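PDB 2EH3: transcriptional regulator from Aquifex aeolicus, which probably binds DNA through an N-terminal helix-turn-helix domain and regulates transcription as a TetR/AcrR-family dimer. Local coordinates for residues 6-11 with 41-46; 13-18 with 48-53; 117-122 with 137-142. All coordinates share one frame; numbering follows the deposited sequence.

Contact 1: 6-11 with 41-46; sequences RILEVS and FHFKSK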
loop_
_atom_site.group_PDB
_atom_site.type_symbol
_atom_site.label_atom_id
_atom_site.label_comp_id
_atom_site.label_asym_id
_atom_site.label_seq_id
_atom_site.Cartn_x
_atom_site.Cartn_y
_atom_site.Cartn_z
ATOM N N ARG A 6 17.672 23.396 -5.267
ATOM C CA ARG A 6 17.040 24.019 -4.110
ATOM C C ARG A 6 15.515 23.932 -4.190
ATOM O O ARG A 6 14.843 23.653 -3.181
ATOM C CB ARG A 6 17.480 25.483 -3.977
ATOM C CG ARG A 6 18.918 25.623 -3.537
ATOM C CD ARG A 6 19.100 26.812 -2.599
ATOM N NE ARG A 6 19.037 28.093 -3.295
ATOM C CZ ARG A 6 17.953 28.852 -3.418
ATOM N NH1 ARG A 6 16.790 28.482 -2.889
ATOM N NH2 ARG A 6 18.045 30.001 -4.071
ATOM N N ILE A 7 14.970 24.166 -5.374
ATOM C CA ILE A 7 13.523 24.076 -5.558
ATOM C C ILE A 7 13.086 22.638 -5.250
ATOM O O ILE A 7 12.093 22.425 -4.567
ATOM C CB ILE A 7 13.141 24.430 -6.998
ATOM C CG1 ILE A 7 13.410 25.911 -7.239
ATOM C CG2 ILE A 7 11.673 24.104 -7.273
ATOM C CD1 ILE A 7 13.335 26.326 -8.706
ATOM N N LEU A 8 13.812 21.657 -5.766
ATOM C CA LEU A 8 13.446 20.267 -5.498
ATOM C C LEU A 8 13.438 19.958 -4.005
ATOM O O LEU A 8 12.543 19.251 -3.519
ATOM C CB LEU A 8 14.405 19.325 -6.239
ATOM C CG LEU A 8 14.101 19.260 -7.733
ATOM C CD1 LEU A 8 15.292 18.650 -8.485
ATOM C CD2 LEU A 8 12.844 18.441 -7.952
ATOM N N GLU A 9 14.424 20.471 -3.271
ATOM C CA GLU A 9 14.506 20.199 -1.838
ATOM C C GLU A 9 13.362 20.823 -1.065
ATOM O O GLU A 9 12.750 20.161 -0.212
ATOM C CB GLU A 9 15.867 20.650 -1.279
ATOM C CG GLU A 9 17.038 19.802 -1.803
ATOM C CD GLU A 9 16.818 18.308 -1.556
ATOM O OE1 GLU A 9 16.630 17.924 -0.375
ATOM O OE2 GLU A 9 16.819 17.529 -2.534
ATOM N N VAL A 10 13.050 22.080 -1.385
ATOM C CA VAL A 10 11.958 22.776 -0.724
ATOM C C VAL A 10 10.626 22.092 -1.037
ATOM O O VAL A 10 9.777 21.953 -0.153
ATOM C CB VAL A 10 11.909 24.261 -1.177
ATOM C CG1 VAL A 10 10.609 24.916 -0.752
ATOM C CG2 VAL A 10 13.090 25.024 -0.549
ATOM N N SER A 11 10.449 21.667 -2.290
ATOM C CA SER A 11 9.182 21.041 -2.720
ATOM C C SER A 11 9.005 19.686 -2.032
ATOM O O SER A 11 7.899 19.326 -1.619
ATOM C CB SER A 11 9.138 20.880 -4.255
ATOM O OG SER A 11 9.278 22.132 -4.923
ATOM N N PHE A 41 11.621 28.731 -15.021
ATOM C CA PHE A 41 12.761 28.523 -15.901
ATOM C C PHE A 41 13.134 27.032 -15.824
ATOM O O PHE A 41 13.488 26.424 -16.839
ATOM C CB PHE A 41 13.961 29.377 -15.462
ATOM C CG PHE A 41 15.228 29.089 -16.234
ATOM C CD1 PHE A 41 15.451 29.667 -17.486
ATOM C CD2 PHE A 41 16.203 28.264 -15.694
ATOM C CE1 PHE A 41 16.641 29.428 -18.181
ATOM C CE2 PHE A 41 17.394 28.014 -16.374
ATOM C CZ PHE A 41 17.614 28.603 -17.625
ATOM N N HIS A 42 13.013 26.447 -14.633
ATOM C CA HIS A 42 13.339 25.033 -14.422
ATOM C C HIS A 42 12.196 24.036 -14.534
ATOM O O HIS A 42 12.436 22.866 -14.849
ATOM C CB HIS A 42 13.995 24.837 -13.053
ATOM C CG HIS A 42 15.302 25.543 -12.907
ATOM N ND1 HIS A 42 16.443 25.137 -13.563
ATOM C CD2 HIS A 42 15.639 26.650 -12.208
ATOM C CE1 HIS A 42 17.429 25.969 -13.272
ATOM N NE2 HIS A 42 16.967 26.895 -12.453
ATOM N N PHE A 43 10.968 24.484 -14.266
ATOM C CA PHE A 43 9.788 23.605 -14.302
ATOM C C PHE A 43 8.620 24.314 -14.976
ATOM O O PHE A 43 8.251 25.401 -14.579
ATOM C CB PHE A 43 9.392 23.225 -12.862
ATOM C CG PHE A 43 10.479 22.497 -12.107
ATOM C CD1 PHE A 43 10.740 21.132 -12.364
ATOM C CD2 PHE A 43 11.270 23.157 -11.156
ATOM C CE1 PHE A 43 11.764 20.465 -11.683
ATOM C CE2 PHE A 43 12.301 22.490 -10.473
ATOM C CZ PHE A 43 12.551 21.135 -10.738
ATOM N N LYS A 44 8.003 23.695 -15.973
ATOM C CA LYS A 44 6.905 24.381 -16.618
ATOM C C LYS A 44 5.606 24.326 -15.818
ATOM O O LYS A 44 4.707 25.157 -16.012
ATOM C CB LYS A 44 6.725 23.842 -18.040
ATOM C CG LYS A 44 7.937 24.164 -18.927
ATOM C CD LYS A 44 8.192 25.680 -18.961
ATOM C CE LYS A 44 9.563 26.040 -19.529
ATOM N NZ LYS A 44 10.649 25.979 -18.502
ATOM N N SER A 45 5.546 23.404 -14.857
ATOM C CA SER A 45 4.355 23.233 -14.048
ATOM C C SER A 45 4.636 22.476 -12.756
ATOM O O SER A 45 5.689 21.871 -12.585
ATOM C CB SER A 45 3.326 22.429 -14.830
ATOM O OG SER A 45 3.859 21.141 -15.089
ATOM N N LYS A 46 3.659 22.520 -11.856
ATOM C CA LYS A 46 3.738 21.807 -10.595
ATOM C C LYS A 46 3.825 20.302 -10.939
ATOM O O LYS A 46 4.498 19.534 -10.255
ATOM C CB LYS A 46 2.477 22.099 -9.784
ATOM C CG LYS A 46 2.665 22.120 -8.312
ATOM C CD LYS A 46 1.387 22.604 -7.632
ATOM C CE LYS A 46 0.761 21.474 -6.852
ATOM N NZ LYS A 46 -0.439 21.896 -6.075
#
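Ile-7 and Leu-8, on the first helix of the chain, meet the ring of Phe-43 where the predicted helix-turn-helix motif of this TetR-type DNA-binding domain comes to its end. The contact shows how a small three-helix domain builds its core: one aromatic ring, carried by the residue that leaves helix 36-42, is set against the inner side of helix 3-18. On the tight side, Ile-7 lays its CG2 methyl against the ring, 3.6 Å from Phe-43 CE2, and the two side chains run past each other in opposite senses. That methyl stands anti to the backbone N of Ile-7, while the CG1 branch, anti to the carbonyl carbon (chi1 -68°), is sent the other way, toward His-42. Leu-8 crosses the Phe-43 side chain at about a right angle, with its CG 3.9 Å from Phe-43 CZ. Its CD2 methyl also packs on Leu-49 and Ile-53 of helix 46-67, so the ring is packed within a core to which a further helix contributes.

The looser side lies at His-42, which is partly exposed. Here Ile-7 CD1 comes only within 4.2 Å of His-42 CD2, and the imidazole is instead covered on one face by its neighbour Phe-41, an exposed residue whose CD2 sits 3.5 Å above the plane, over the ring centre. Back on the helix, Ser-11 OG bonds to Ile-7 O at 2.9 Å from above the carbonyl plane, and this oxygen also accepts a hydrogen bond from the backbone N of Ser-11.

Contact 2: 13-18 with 48-53; sequences ELFFEK and ELITEI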
loop_
_atom_site.group_PDB
_atom_site.type_symbol
_atom_site.label_atom_id
_atom_site.label_comp_id
_atom_site.label_asym_id
_atom_site.label_seq_id
_atom_site.Cartn_x
_atom_site.Cartn_y
_atom_site.Cartn_z
ATOM N N GLU A 13 10.139 18.907 0.843
ATOM C CA GLU A 13 9.785 19.215 2.219
ATOM C C GLU A 13 8.318 19.615 2.367
ATOM O O GLU A 13 7.618 19.054 3.227
ATOM C CB GLU A 13 10.671 20.349 2.759
ATOM C CG GLU A 13 12.058 19.873 3.181
ATOM C CD GLU A 13 11.983 18.711 4.166
ATOM O OE1 GLU A 13 11.131 18.762 5.093
ATOM O OE2 GLU A 13 12.776 17.755 4.016
ATOM N N LEU A 14 7.853 20.548 1.539
ATOM C CA LEU A 14 6.467 20.988 1.641
ATOM C C LEU A 14 5.476 19.883 1.271
ATOM O O LEU A 14 4.466 19.731 1.936
ATOM C CB LEU A 14 6.204 22.231 0.779
ATOM C CG LEU A 14 6.966 23.452 1.279
ATOM C CD1 LEU A 14 6.602 24.623 0.402
ATOM C CD2 LEU A 14 6.646 23.721 2.764
ATOM N N PHE A 15 5.747 19.120 0.207
ATOM C CA PHE A 15 4.824 18.038 -0.165
ATOM C C PHE A 15 4.757 16.993 0.956
ATOM O O PHE A 15 3.693 16.429 1.220
ATOM C CB PHE A 15 5.259 17.346 -1.459
ATOM C CG PHE A 15 5.187 18.215 -2.695
ATOM C CD1 PHE A 15 4.385 19.359 -2.741
ATOM C CD2 PHE A 15 5.901 17.854 -3.837
ATOM C CE1 PHE A 15 4.294 20.125 -3.925
ATOM C CE2 PHE A 15 5.814 18.615 -5.022
ATOM C CZ PHE A 15 5.005 19.747 -5.061
ATOM N N PHE A 16 5.896 16.692 1.583
ATOM C CA PHE A 16 5.941 15.738 2.690
ATOM C C PHE A 16 5.093 16.254 3.852
ATOM O O PHE A 16 4.266 15.530 4.420
ATOM C CB PHE A 16 7.394 15.539 3.156
ATOM C CG PHE A 16 7.535 14.694 4.394
ATOM C CD1 PHE A 16 7.245 13.340 4.362
ATOM C CD2 PHE A 16 7.947 15.265 5.594
ATOM C CE1 PHE A 16 7.361 12.558 5.509
ATOM C CE2 PHE A 16 8.069 14.497 6.738
ATOM C CZ PHE A 16 7.775 13.139 6.698
ATOM N N GLU A 17 5.278 17.523 4.172
ATOM C CA GLU A 17 4.536 18.140 5.270
ATOM C C GLU A 17 3.039 18.293 5.048
ATOM O O GLU A 17 2.257 18.024 5.964
ATOM C CB GLU A 17 5.123 19.520 5.601
ATOM C CG GLU A 17 6.487 19.470 6.295
ATOM C CD GLU A 17 6.460 18.714 7.617
ATOM O OE1 GLU A 17 5.575 18.984 8.450
ATOM O OE2 GLU A 17 7.340 17.854 7.832
ATOM N N LYS A 18 2.630 18.693 3.853
ATOM C CA LYS A 18 1.210 18.926 3.656
ATOM C C LYS A 18 0.581 18.514 2.344
ATOM O O LYS A 18 -0.536 18.930 2.019
ATOM C CB LYS A 18 0.918 20.385 3.969
ATOM C CG LYS A 18 1.528 21.332 2.974
ATOM C CD LYS A 18 1.935 22.584 3.698
ATOM C CE LYS A 18 2.239 23.714 2.729
ATOM N NZ LYS A 18 1.019 24.173 2.051
ATOM N N GLU A 48 5.234 18.885 -13.603
ATOM C CA GLU A 48 6.602 18.547 -14.008
ATOM C C GLU A 48 7.469 18.407 -12.771
ATOM O O GLU A 48 8.339 17.538 -12.704
ATOM C CB GLU A 48 7.246 19.617 -14.908
ATOM C CG GLU A 48 6.856 19.588 -16.363
ATOM C CD GLU A 48 7.781 20.414 -17.272
ATOM O OE1 GLU A 48 7.477 20.467 -18.487
ATOM O OE2 GLU A 48 8.791 20.999 -16.798
ATOM N N LEU A 49 7.250 19.292 -11.795
ATOM C CA LEU A 49 8.018 19.254 -10.566
ATOM C C LEU A 49 7.897 17.951 -9.776
ATOM O O LEU A 49 8.901 17.371 -9.394
ATOM C CB LEU A 49 7.620 20.444 -9.674
ATOM C CG LEU A 49 8.105 20.433 -8.222
ATOM C CD1 LEU A 49 9.643 20.652 -8.139
ATOM C CD2 LEU A 49 7.371 21.558 -7.486
ATOM N N ILE A 50 6.680 17.493 -9.497
ATOM C CA ILE A 50 6.582 16.261 -8.719
ATOM C C ILE A 50 7.079 15.076 -9.541
ATOM O O ILE A 50 7.682 14.153 -8.997
ATOM C CB ILE A 50 5.130 16.016 -8.198
ATOM C CG1 ILE A 50 5.126 14.829 -7.206
ATOM C CG2 ILE A 50 4.201 15.838 -9.341
ATOM C CD1 ILE A 50 3.835 14.761 -6.362
ATOM N N THR A 51 6.869 15.122 -10.848
ATOM C CA THR A 51 7.324 14.032 -11.699
ATOM C C THR A 51 8.851 13.940 -11.603
ATOM O O THR A 51 9.388 12.843 -11.486
ATOM C CB THR A 51 6.856 14.248 -13.160
ATOM O OG1 THR A 51 5.419 14.285 -13.201
ATOM C CG2 THR A 51 7.312 13.095 -14.056
ATOM N N GLU A 52 9.537 15.083 -11.598
ATOM C CA GLU A 52 10.999 15.082 -11.498
ATOM C C GLU A 52 11.489 14.559 -10.155
ATOM O O GLU A 52 12.518 13.887 -10.090
ATOM C CB GLU A 52 11.543 16.488 -11.756
ATOM C CG GLU A 52 13.082 16.614 -11.646
ATOM C CD GLU A 52 13.841 15.904 -12.756
ATOM O OE1 GLU A 52 13.201 15.492 -13.740
ATOM O OE2 GLU A 52 15.087 15.780 -12.643
ATOM N N ILE A 53 10.772 14.883 -9.083
ATOM C CA ILE A 53 11.122 14.417 -7.739
ATOM C C ILE A 53 11.124 12.892 -7.742
ATOM O O ILE A 53 12.057 12.255 -7.240
ATOM C CB ILE A 53 10.089 14.917 -6.679
ATOM C CG1 ILE A 53 10.277 16.416 -6.448
ATOM C CG2 ILE A 53 10.248 14.157 -5.369
ATOM C CD1 ILE A 53 9.268 16.998 -5.477
#
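Leu-49 is the first residue of segment 48-53 to touch Phe-15, the one side chain of 13-18 that carries this contact. With its CG anti to the backbone N (chi1 168°), Leu-49 extends toward helix 3-18 and places its CD2 methyl 3.8 Å from Phe-15 CZ, at the far end of the ring. Ile-50 stays a little farther off: its branch point CB stands 4.2 Å from Phe-15 CE2, while its side chain also packs on Ile-93 of helix 88-99 and on Tyr-20. The short helical segments cross almost perpendicularly, at -94°, and their axes stay 12.4 Å apart at closest approach. The gap between them is filled by the Phe-15 ring from one side and three aliphatic side chains from the other, and in this TetR-type fold the contact ties the first helix of the DNA-binding domain to helix 46-67, which leads on toward the C-terminal domain. An alanine at Phe-15 would remove the ring and is likely to open a gap facing Leu-49, Ile-50 and Ile-53, leaving Tyr-20 without its edge-to-face partner. One turn beyond Leu-49, Ile-53 reaches in with the end of its longer branch, and the CD1 methyl lies 3.8 Å from both Phe-15 CD2 and Phe-15 CE2. This methyl lies on the same side of the ring plane as Leu-49 CD2, with Ile-50 CB on the opposite side.

Contact 3: 117-122 with 137-142; sequences RRFEKF and IILGFL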
loop_
_atom_site.group_PDB
_atom_site.type_symbol
_atom_site.label_atom_id
_atom_site.label_comp_id
_atom_site.label_asym_id
_atom_site.label_seq_id
_atom_site.Cartn_x
_atom_site.Cartn_y
_atom_site.Cartn_z
ATOM N N ARG A 117 10.646 -5.427 -12.389
ATOM C CA ARG A 117 11.305 -6.020 -13.550
ATOM C C ARG A 117 12.807 -6.130 -13.309
ATOM O O ARG A 117 13.413 -7.163 -13.610
ATOM C CB ARG A 117 11.066 -5.195 -14.824
ATOM C CG ARG A 117 9.671 -5.332 -15.429
ATOM C CD ARG A 117 9.626 -4.759 -16.857
ATOM N NE ARG A 117 9.991 -3.341 -16.929
ATOM C CZ ARG A 117 9.149 -2.335 -16.691
ATOM N NH1 ARG A 117 7.891 -2.591 -16.370
ATOM N NH2 ARG A 117 9.563 -1.078 -16.771
ATOM N N ARG A 118 13.410 -5.081 -12.747
ATOM C CA ARG A 118 14.844 -5.122 -12.493
ATOM C C ARG A 118 15.219 -6.138 -11.430
ATOM O O ARG A 118 16.240 -6.833 -11.538
ATOM C CB ARG A 118 15.343 -3.736 -12.081
ATOM C CG ARG A 118 15.235 -2.763 -13.202
ATOM C CD ARG A 118 15.651 -1.383 -12.750
ATOM N NE ARG A 118 15.495 -0.407 -13.830
ATOM C CZ ARG A 118 16.433 -0.170 -14.743
ATOM N NH1 ARG A 118 17.582 -0.834 -14.701
ATOM N NH2 ARG A 118 16.218 0.731 -15.685
ATOM N N PHE A 119 14.412 -6.221 -10.380
ATOM C CA PHE A 119 14.671 -7.167 -9.338
ATOM C C PHE A 119 14.540 -8.587 -9.903
ATOM O O PHE A 119 15.343 -9.482 -9.597
ATOM C CB PHE A 119 13.686 -6.921 -8.195
ATOM C CG PHE A 119 13.943 -7.757 -6.992
ATOM C CD1 PHE A 119 15.240 -8.057 -6.575
ATOM C CD2 PHE A 119 12.858 -8.235 -6.248
ATOM C CE1 PHE A 119 15.460 -8.822 -5.430
ATOM C CE2 PHE A 119 13.064 -8.993 -5.112
ATOM C CZ PHE A 119 14.362 -9.290 -4.698
ATOM N N GLU A 120 13.520 -8.796 -10.724
ATOM C CA GLU A 120 13.333 -10.118 -11.325
ATOM C C GLU A 120 14.528 -10.523 -12.141
ATOM O O GLU A 120 15.000 -11.674 -12.025
ATOM C CB GLU A 120 12.108 -10.158 -12.242
ATOM C CG GLU A 120 10.876 -10.391 -11.479
ATOM C CD GLU A 120 9.736 -10.863 -12.320
ATOM O OE1 GLU A 120 8.667 -10.982 -11.704
ATOM O OE2 GLU A 120 9.876 -11.116 -13.558
ATOM N N LYS A 121 15.017 -9.594 -12.972
ATOM C CA LYS A 121 16.174 -9.863 -13.833
ATOM C C LYS A 121 17.362 -10.279 -12.981
ATOM O O LYS A 121 18.089 -11.203 -13.317
ATOM C CB LYS A 121 16.536 -8.626 -14.660
ATOM C CG LYS A 121 15.503 -8.317 -15.754
ATOM C CD LYS A 121 15.948 -7.207 -16.707
ATOM C CE LYS A 121 14.748 -6.601 -17.465
ATOM N NZ LYS A 121 13.838 -7.626 -18.069
ATOM N N PHE A 122 17.584 -9.557 -11.895
ATOM C CA PHE A 122 18.675 -9.895 -10.973
ATOM C C PHE A 122 18.492 -11.309 -10.392
ATOM O O PHE A 122 19.443 -12.119 -10.306
ATOM C CB PHE A 122 18.713 -8.823 -9.866
ATOM C CG PHE A 122 19.523 -9.206 -8.663
ATOM C CD1 PHE A 122 20.909 -8.988 -8.635
ATOM C CD2 PHE A 122 18.912 -9.792 -7.554
ATOM C CE1 PHE A 122 21.647 -9.352 -7.516
ATOM C CE2 PHE A 122 19.649 -10.163 -6.420
ATOM C CZ PHE A 122 21.023 -9.937 -6.411
ATOM N N ILE A 137 6.980 -11.865 -3.484
ATOM C CA ILE A 137 7.108 -12.035 -2.040
ATOM C C ILE A 137 7.972 -10.943 -1.408
ATOM O O ILE A 137 7.580 -10.285 -0.433
ATOM C CB ILE A 137 7.776 -13.372 -1.689
ATOM C CG1 ILE A 137 6.872 -14.555 -2.101
ATOM C CG2 ILE A 137 8.061 -13.405 -0.185
ATOM C CD1 ILE A 137 7.587 -15.911 -2.076
ATOM N N ILE A 138 9.160 -10.765 -1.960
ATOM C CA ILE A 138 10.095 -9.818 -1.382
ATOM C C ILE A 138 9.663 -8.376 -1.528
ATOM O O ILE A 138 9.784 -7.601 -0.574
ATOM C CB ILE A 138 11.491 -10.074 -1.952
ATOM C CG1 ILE A 138 11.936 -11.470 -1.493
ATOM C CG2 ILE A 138 12.482 -9.017 -1.446
ATOM C CD1 ILE A 138 13.224 -11.962 -2.144
ATOM N N LEU A 139 9.138 -7.985 -2.684
ATOM C CA LEU A 139 8.665 -6.609 -2.799
ATOM C C LEU A 139 7.488 -6.390 -1.854
ATOM O O LEU A 139 7.364 -5.327 -1.254
ATOM C CB LEU A 139 8.230 -6.281 -4.230
ATOM C CG LEU A 139 9.361 -6.063 -5.231
ATOM C CD1 LEU A 139 8.763 -5.635 -6.580
ATOM C CD2 LEU A 139 10.300 -4.987 -4.733
ATOM N N GLY A 140 6.629 -7.398 -1.723
ATOM C CA GLY A 140 5.497 -7.284 -0.817
ATOM C C GLY A 140 5.963 -7.105 0.620
ATOM O O GLY A 140 5.476 -6.233 1.348
ATOM N N PHE A 141 6.940 -7.907 1.008
ATOM C CA PHE A 141 7.493 -7.852 2.360
ATOM C C PHE A 141 8.161 -6.500 2.620
ATOM O O PHE A 141 7.944 -5.891 3.671
ATOM C CB PHE A 141 8.474 -9.033 2.497
ATOM C CG PHE A 141 9.281 -9.062 3.778
ATOM C CD1 PHE A 141 8.691 -8.838 5.025
ATOM C CD2 PHE A 141 10.642 -9.388 3.724
ATOM C CE1 PHE A 141 9.459 -8.948 6.212
ATOM C CE2 PHE A 141 11.393 -9.503 4.889
ATOM C CZ PHE A 141 10.795 -9.286 6.134
ATOM N N LEU A 142 8.947 -6.021 1.665
ATOM C CA LEU A 142 9.632 -4.736 1.842
ATOM C C LEU A 142 8.586 -3.637 1.974
ATOM O O LEU A 142 8.706 -2.758 2.836
ATOM C CB LEU A 142 10.553 -4.488 0.656
ATOM C CG LEU A 142 11.411 -3.234 0.631
ATOM C CD1 LEU A 142 12.337 -3.211 1.842
ATOM C CD2 LEU A 142 12.202 -3.239 -0.675
#
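Phe-119 meets Ile-138 and Leu-139 in an entirely apolar contact, and its ring does nearly all the work on the side of helix 105-126. Its CG is anti to the backbone N (chi1 -174°), a setting that carries the ring across to helix 131-152. There Ile-138 receives it. The CB of Ile-138 lies at the ring edge, near the ring plane, 3.7 Å from Phe-119 CE2, and the two side chains cross at about a right angle. The CG2 methyl of Ile-138 is equally near, 3.7 Å from CE2 of Phe-119, while its CD1 methyl comes to 3.9 Å from Phe-119 CZ. The isoleucine therefore offers its branch point and both ends of its fork to the outer corner of the phenyl ring. Leu-139 takes a position closer to the root of the aromatic side chain, with its CG 4.2 Å from Phe-119 CD2. Its CB is not aimed at the other helix, but the isobutyl end turns that way.

Leu-77 of helix 73-86 touches both Phe-119 and Ile-138, and Phe-65 of helix 46-67 also packs on the aromatic ring. Leu-139 also packs on Gln-144 of the second subunit, so this helix serves the interior and the dimer interface together. The contact thus joins two helices of the all-helical, tetracycline-repressor-like C-terminal domain, the part that pairs the subunits of TetR-family dimers.

Contacts 1 and 2 belong to one small core: their centres are about 9 Å apart, both use helix 3-18, and their segments alternate along the chain, with helix 46-67 following directly on helix 36-42. They touch through Leu-8 on Ile-53 and through Phe-43 on Leu-49. Contact 3 comes later in sequence, on the opposite side of the chain's centre and in the C-terminal domain, about 31 Å from contact 1 and about 26 Å from contact 2 between centres. Helix 46-67 supplies a segment of contact 2 and also reaches Phe-119 of contact 3 through Phe-65, so it physically connects the probable DNA-binding core to the dimer-forming C-terminal bundle.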